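Local coordinates for protein WYL1 (Ruminococcus sp., PDB 6OAW) that acts as an accessory protein that modulates the Type VI-D CRISPR-Cas system, and carries a WYL domain, at the interface of chains A and B. Numbering follows the deposited sequence. Chains: chain A/B, WYL1.

Contact 1: the interface of chains A and B. Residues chain A 30-31, 129; chain B 232-233.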
loop_
_atom_site.group_PDB
_atom_site.type_symbol
_atom_site.label_atom_id
_atom_site.label_comp_id
_atom_site.label_asym_id
_atom_site.label_seq_id
_atom_site.Cartn_x
_atom_site.Cartn_y
_atom_site.Cartn_z
ATOM N N PRO A 30 11.166 3.248 5.403
ATOM C CA PRO A 30 11.462 1.911 4.903
ATOM C C PRO A 30 10.336 1.402 3.990
ATOM O O PRO A 30 10.656 0.770 3.012
ATOM C CB PRO A 30 11.608 1.110 6.195
ATOM C CG PRO A 30 12.131 2.132 7.169
ATOM C CD PRO A 30 11.297 3.353 6.859
ATOM N N SER A 31 9.078 1.757 4.260
ATOM C CA SER A 31 7.917 1.204 3.509
ATOM C C SER A 31 7.915 1.783 2.097
ATOM O O SER A 31 7.824 0.978 1.151
ATOM C CB SER A 31 6.579 1.363 4.209
ATOM O OG SER A 31 6.244 2.723 4.418
ATOM N N ASN A 129 13.413 6.152 11.225
ATOM C CA ASN A 129 14.541 5.325 10.698
ATOM C C ASN A 129 14.520 5.366 9.165
ATOM O O ASN A 129 14.197 4.351 8.533
ATOM C CB ASN A 129 14.499 3.867 11.167
ATOM N N GLU B 232 7.706 -0.916 10.904
ATOM C CA GLU B 232 8.050 0.076 9.862
ATOM C C GLU B 232 7.398 -0.313 8.528
ATOM O O GLU B 232 7.421 0.531 7.664
ATOM C CB GLU B 232 9.563 0.145 9.645
ATOM C CG GLU B 232 10.348 0.628 10.835
ATOM C CD GLU B 232 11.822 0.817 10.512
ATOM O OE1 GLU B 232 12.435 -0.119 9.902
ATOM O OE2 GLU B 232 12.324 1.933 10.793
ATOM N N TYR B 233 6.926 -1.556 8.341
ATOM C CA TYR B 233 6.348 -2.008 7.049
ATOM C C TYR B 233 4.820 -1.945 7.104
ATOM O O TYR B 233 4.180 -2.404 6.191
ATOM C CB TYR B 233 6.950 -3.356 6.651
ATOM C CG TYR B 233 8.403 -3.185 6.291
ATOM C CD1 TYR B 233 9.379 -3.215 7.275
ATOM C CD2 TYR B 233 8.798 -2.908 4.988
ATOM C CE1 TYR B 233 10.720 -3.015 6.982
ATOM C CE2 TYR B 233 10.135 -2.682 4.676
ATOM C CZ TYR B 233 11.081 -2.685 5.687
ATOM O OH TYR B 233 12.394 -2.499 5.387
#
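A:Pro30 opens helix 30-44 and meets a short turn of chain B, where B:Glu232 and B:Tyr233 take backbone torsions like those of a type I turn between strands 219-230 and 237-243. These two strands probably belong to the WYL domain, the beta-rich regulatory module that names the protein, so the turn of one copy packs on a helix start of the other. The pyrrolidine ring of A:Pro30 sits in the angle between the two turn side chains, and it and B:Glu232 account for most of the 198 Å² of protein surface buried in the patch. Its CG lies over the flat face of the B:Glu232 carboxylate, 3.6 Å from the carbon CD, with both oxygens at nearly the same distance. The glutamate reaches it by running along the contact: CG stands opposite the carbonyl carbon (chi1 -64°), and the chain stays extended through CD (chi2 -174°), so that it crosses the proline at about a right angle. On an adjoining side, the face of the B:Tyr233 ring lies under the CB of A:Pro30, which sits at the hydroxyl end, 3.9 Å from CZ and 3.8 Å from OH. The main-chain oxygen of B:Glu232 points toward the first helical turn and touches the CB of A:Ser31 at 3.7 Å; it is 4.0 Å from the backbone N of A:Ser31, too long for a direct bond. The positive end of the helix dipole may still favour this oxygen and the nearby carboxylate. Shortened to an alanine, B:Glu232 loses the carboxylate that lies over A:Pro30 CG, which would probably open a gap beside the proline ring and leave the phenol as its remaining partner among the residues described. A:Asn129, in a loop, approaches the carboxylate oxygen OE2, but its side chain is modelled to CB and the spacing is too short to be trusted.

Contact 2: the interface of chains A and B. Residues chain A 373, 376-377, 380-381; chain B 387-388, 390-391.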
loop_
_atom_site.group_PDB
_atom_site.type_symbol
_atom_site.label_atom_id
_atom_site.label_comp_id
_atom_site.label_asym_id
_atom_site.label_seq_id
_atom_site.Cartn_x
_atom_site.Cartn_y
_atom_site.Cartn_z
ATOM N N PHE A 373 11.755 -20.892 -12.507
ATOM C CA PHE A 373 12.161 -22.288 -12.237
ATOM C C PHE A 373 13.684 -22.359 -12.186
ATOM O O PHE A 373 14.189 -22.903 -11.184
ATOM C CB PHE A 373 11.676 -23.274 -13.286
ATOM C CG PHE A 373 12.177 -24.665 -13.000
ATOM C CD1 PHE A 373 11.647 -25.405 -11.956
ATOM C CD2 PHE A 373 13.194 -25.213 -13.764
ATOM C CE1 PHE A 373 12.133 -26.669 -11.674
ATOM C CE2 PHE A 373 13.650 -26.497 -13.505
ATOM C CZ PHE A 373 13.130 -27.214 -12.446
HETATM N N MSE A 376 15.383 -20.436 -9.201
HETATM C CA MSE A 376 15.091 -21.092 -7.910
HETATM C C MSE A 376 15.895 -22.380 -7.837
HETATM O O MSE A 376 16.479 -22.625 -6.784
HETATM C CB MSE A 376 13.595 -21.366 -7.740
HETATM C CG MSE A 376 12.759 -20.114 -7.609
HETATM SE SE MSE A 376 13.333 -18.997 -6.079
HETATM C CE MSE A 376 14.678 -17.737 -6.812
ATOM N N ARG A 377 15.956 -23.143 -8.928
ATOM C CA ARG A 377 16.709 -24.419 -8.937
ATOM C C ARG A 377 18.186 -24.122 -8.613
ATOM O O ARG A 377 18.755 -24.851 -7.806
ATOM C CB ARG A 377 16.557 -25.166 -10.260
ATOM C CG ARG A 377 17.301 -26.490 -10.296
ATOM C CD ARG A 377 17.320 -27.145 -11.665
ATOM N NE ARG A 377 18.043 -28.400 -11.521
ATOM C CZ ARG A 377 18.819 -28.967 -12.442
ATOM N NH1 ARG A 377 18.996 -28.417 -13.635
ATOM N NH2 ARG A 377 19.399 -30.114 -12.153
ATOM N N TYR A 380 18.691 -23.025 -4.908
ATOM C CA TYR A 380 18.526 -24.185 -3.994
ATOM C C TYR A 380 19.687 -25.161 -4.170
ATOM O O TYR A 380 20.196 -25.617 -3.151
ATOM C CB TYR A 380 17.130 -24.811 -4.124
ATOM C CG TYR A 380 16.198 -24.115 -3.180
ATOM C CD1 TYR A 380 15.537 -22.954 -3.553
ATOM C CD2 TYR A 380 16.125 -24.507 -1.855
ATOM C CE1 TYR A 380 14.746 -22.250 -2.659
ATOM C CE2 TYR A 380 15.351 -23.803 -0.943
ATOM C CZ TYR A 380 14.677 -22.658 -1.339
ATOM O OH TYR A 380 13.922 -21.964 -0.434
ATOM N N VAL A 381 20.068 -25.472 -5.415
ATOM C CA VAL A 381 21.106 -26.500 -5.683
ATOM C C VAL A 381 22.419 -25.932 -5.130
ATOM O O VAL A 381 23.122 -26.665 -4.423
ATOM C CB VAL A 381 21.180 -26.918 -7.175
ATOM C CG1 VAL A 381 22.476 -27.621 -7.546
ATOM C CG2 VAL A 381 20.002 -27.802 -7.555
ATOM N N TYR B 387 13.311 -29.188 -6.639
ATOM C CA TYR B 387 13.558 -28.541 -7.951
ATOM C C TYR B 387 14.182 -29.549 -8.925
ATOM O O TYR B 387 13.712 -29.601 -10.102
ATOM C CB TYR B 387 14.357 -27.256 -7.796
ATOM C CG TYR B 387 13.500 -26.105 -7.347
ATOM C CD1 TYR B 387 12.754 -25.388 -8.268
ATOM C CD2 TYR B 387 13.428 -25.737 -6.011
ATOM C CE1 TYR B 387 11.943 -24.348 -7.867
ATOM C CE2 TYR B 387 12.635 -24.683 -5.599
ATOM C CZ TYR B 387 11.868 -24.013 -6.530
ATOM O OH TYR B 387 11.073 -22.983 -6.158
ATOM N N ASN B 388 15.163 -30.344 -8.470
ATOM C CA ASN B 388 15.816 -31.392 -9.309
ATOM C C ASN B 388 14.777 -32.416 -9.752
ATOM O O ASN B 388 14.847 -32.817 -10.902
ATOM C CB ASN B 388 17.018 -32.042 -8.618
ATOM C CG ASN B 388 18.256 -31.155 -8.659
ATOM O OD1 ASN B 388 18.460 -30.435 -9.646
ATOM N ND2 ASN B 388 19.086 -31.186 -7.616
ATOM N N GLU B 390 11.782 -32.096 -10.678
ATOM C CA GLU B 390 11.006 -31.574 -11.839
ATOM C C GLU B 390 11.801 -31.713 -13.150
ATOM O O GLU B 390 11.164 -31.622 -14.216
ATOM C CB GLU B 390 10.634 -30.100 -11.628
ATOM C CG GLU B 390 9.640 -29.865 -10.509
ATOM C CD GLU B 390 8.364 -30.695 -10.592
ATOM O OE1 GLU B 390 7.707 -30.748 -11.667
ATOM O OE2 GLU B 390 8.004 -31.265 -9.563
ATOM N N VAL B 391 13.123 -31.905 -13.099
ATOM C CA VAL B 391 14.003 -31.928 -14.308
ATOM C C VAL B 391 14.173 -33.369 -14.818
ATOM O O VAL B 391 14.200 -33.530 -16.053
ATOM C CB VAL B 391 15.381 -31.289 -14.032
ATOM C CG1 VAL B 391 16.361 -31.507 -15.179
ATOM C CG2 VAL B 391 15.268 -29.808 -13.724
#
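A:Arg377 grips B:Asn388 with two nitrogens that converge on one atom, the amide oxygen OD1: NE donates at 2.8 Å from OD1 and NH2 at 2.7 Å from it. OD1 lies in the guanidinium plane, while the amide stands almost perpendicular to that plane (84°), so both donors arrive tilted from the carbonyl plane. The arginine gets there by stretching straight from its helix, with CG opposite the backbone N (chi1 -179°) and an extended chain as far as NE. Both partners belong to helix 370-389, one from each copy, packed helix against helix. Beside this polar pair, B:Tyr387 lays a ring face over the peptide joining A:Met376, a selenomethionine, to A:Arg377. The phenol end of the ring presses on the CB of A:Met376, which is 3.4 Å from CZ, and the two side chains point the same way. At the tyrosine's rim, A:Phe373 slides past in the opposite direction, its CD1 in the plane of the phenol, and its CZ comes 3.4 Å from the main-chain O of B:Tyr387. Further out, the CB of B:Glu390 covers the phenylalanine rim at CE1. B:Val391, poorly ordered, appears to touch both the phenylalanine edge and a guanidinium face through CG2. On the opposite flank A:Tyr380 brings CD1 to 3.9 Å from CE2 of B:Tyr387, and may help to limit the shift of that ring. One turn along from the arginine, A:Val381 CG2 packs against the head of the amide, between oxygen and nitrogen, 3.5 Å from ND2 of B:Asn388.

The C-alpha centres of contact 1 and contact 2 lie about 33 Å apart, and the two share no residues. Contact 1 sets helix 30-44 of chain A against the turn after strand 219-230 of chain B, whereas contact 2 pairs helix 370-389 of both chains. Each copy thus takes part through elements near its start, middle and end. The two-fold axis repeats both patches with the chains exchanged, spreading the grip over separate regions. Such widely spaced, reciprocal contacts would be expected to limit swivelling between subunits, and fit a dimer, though the crystal alone does not prove one in solution.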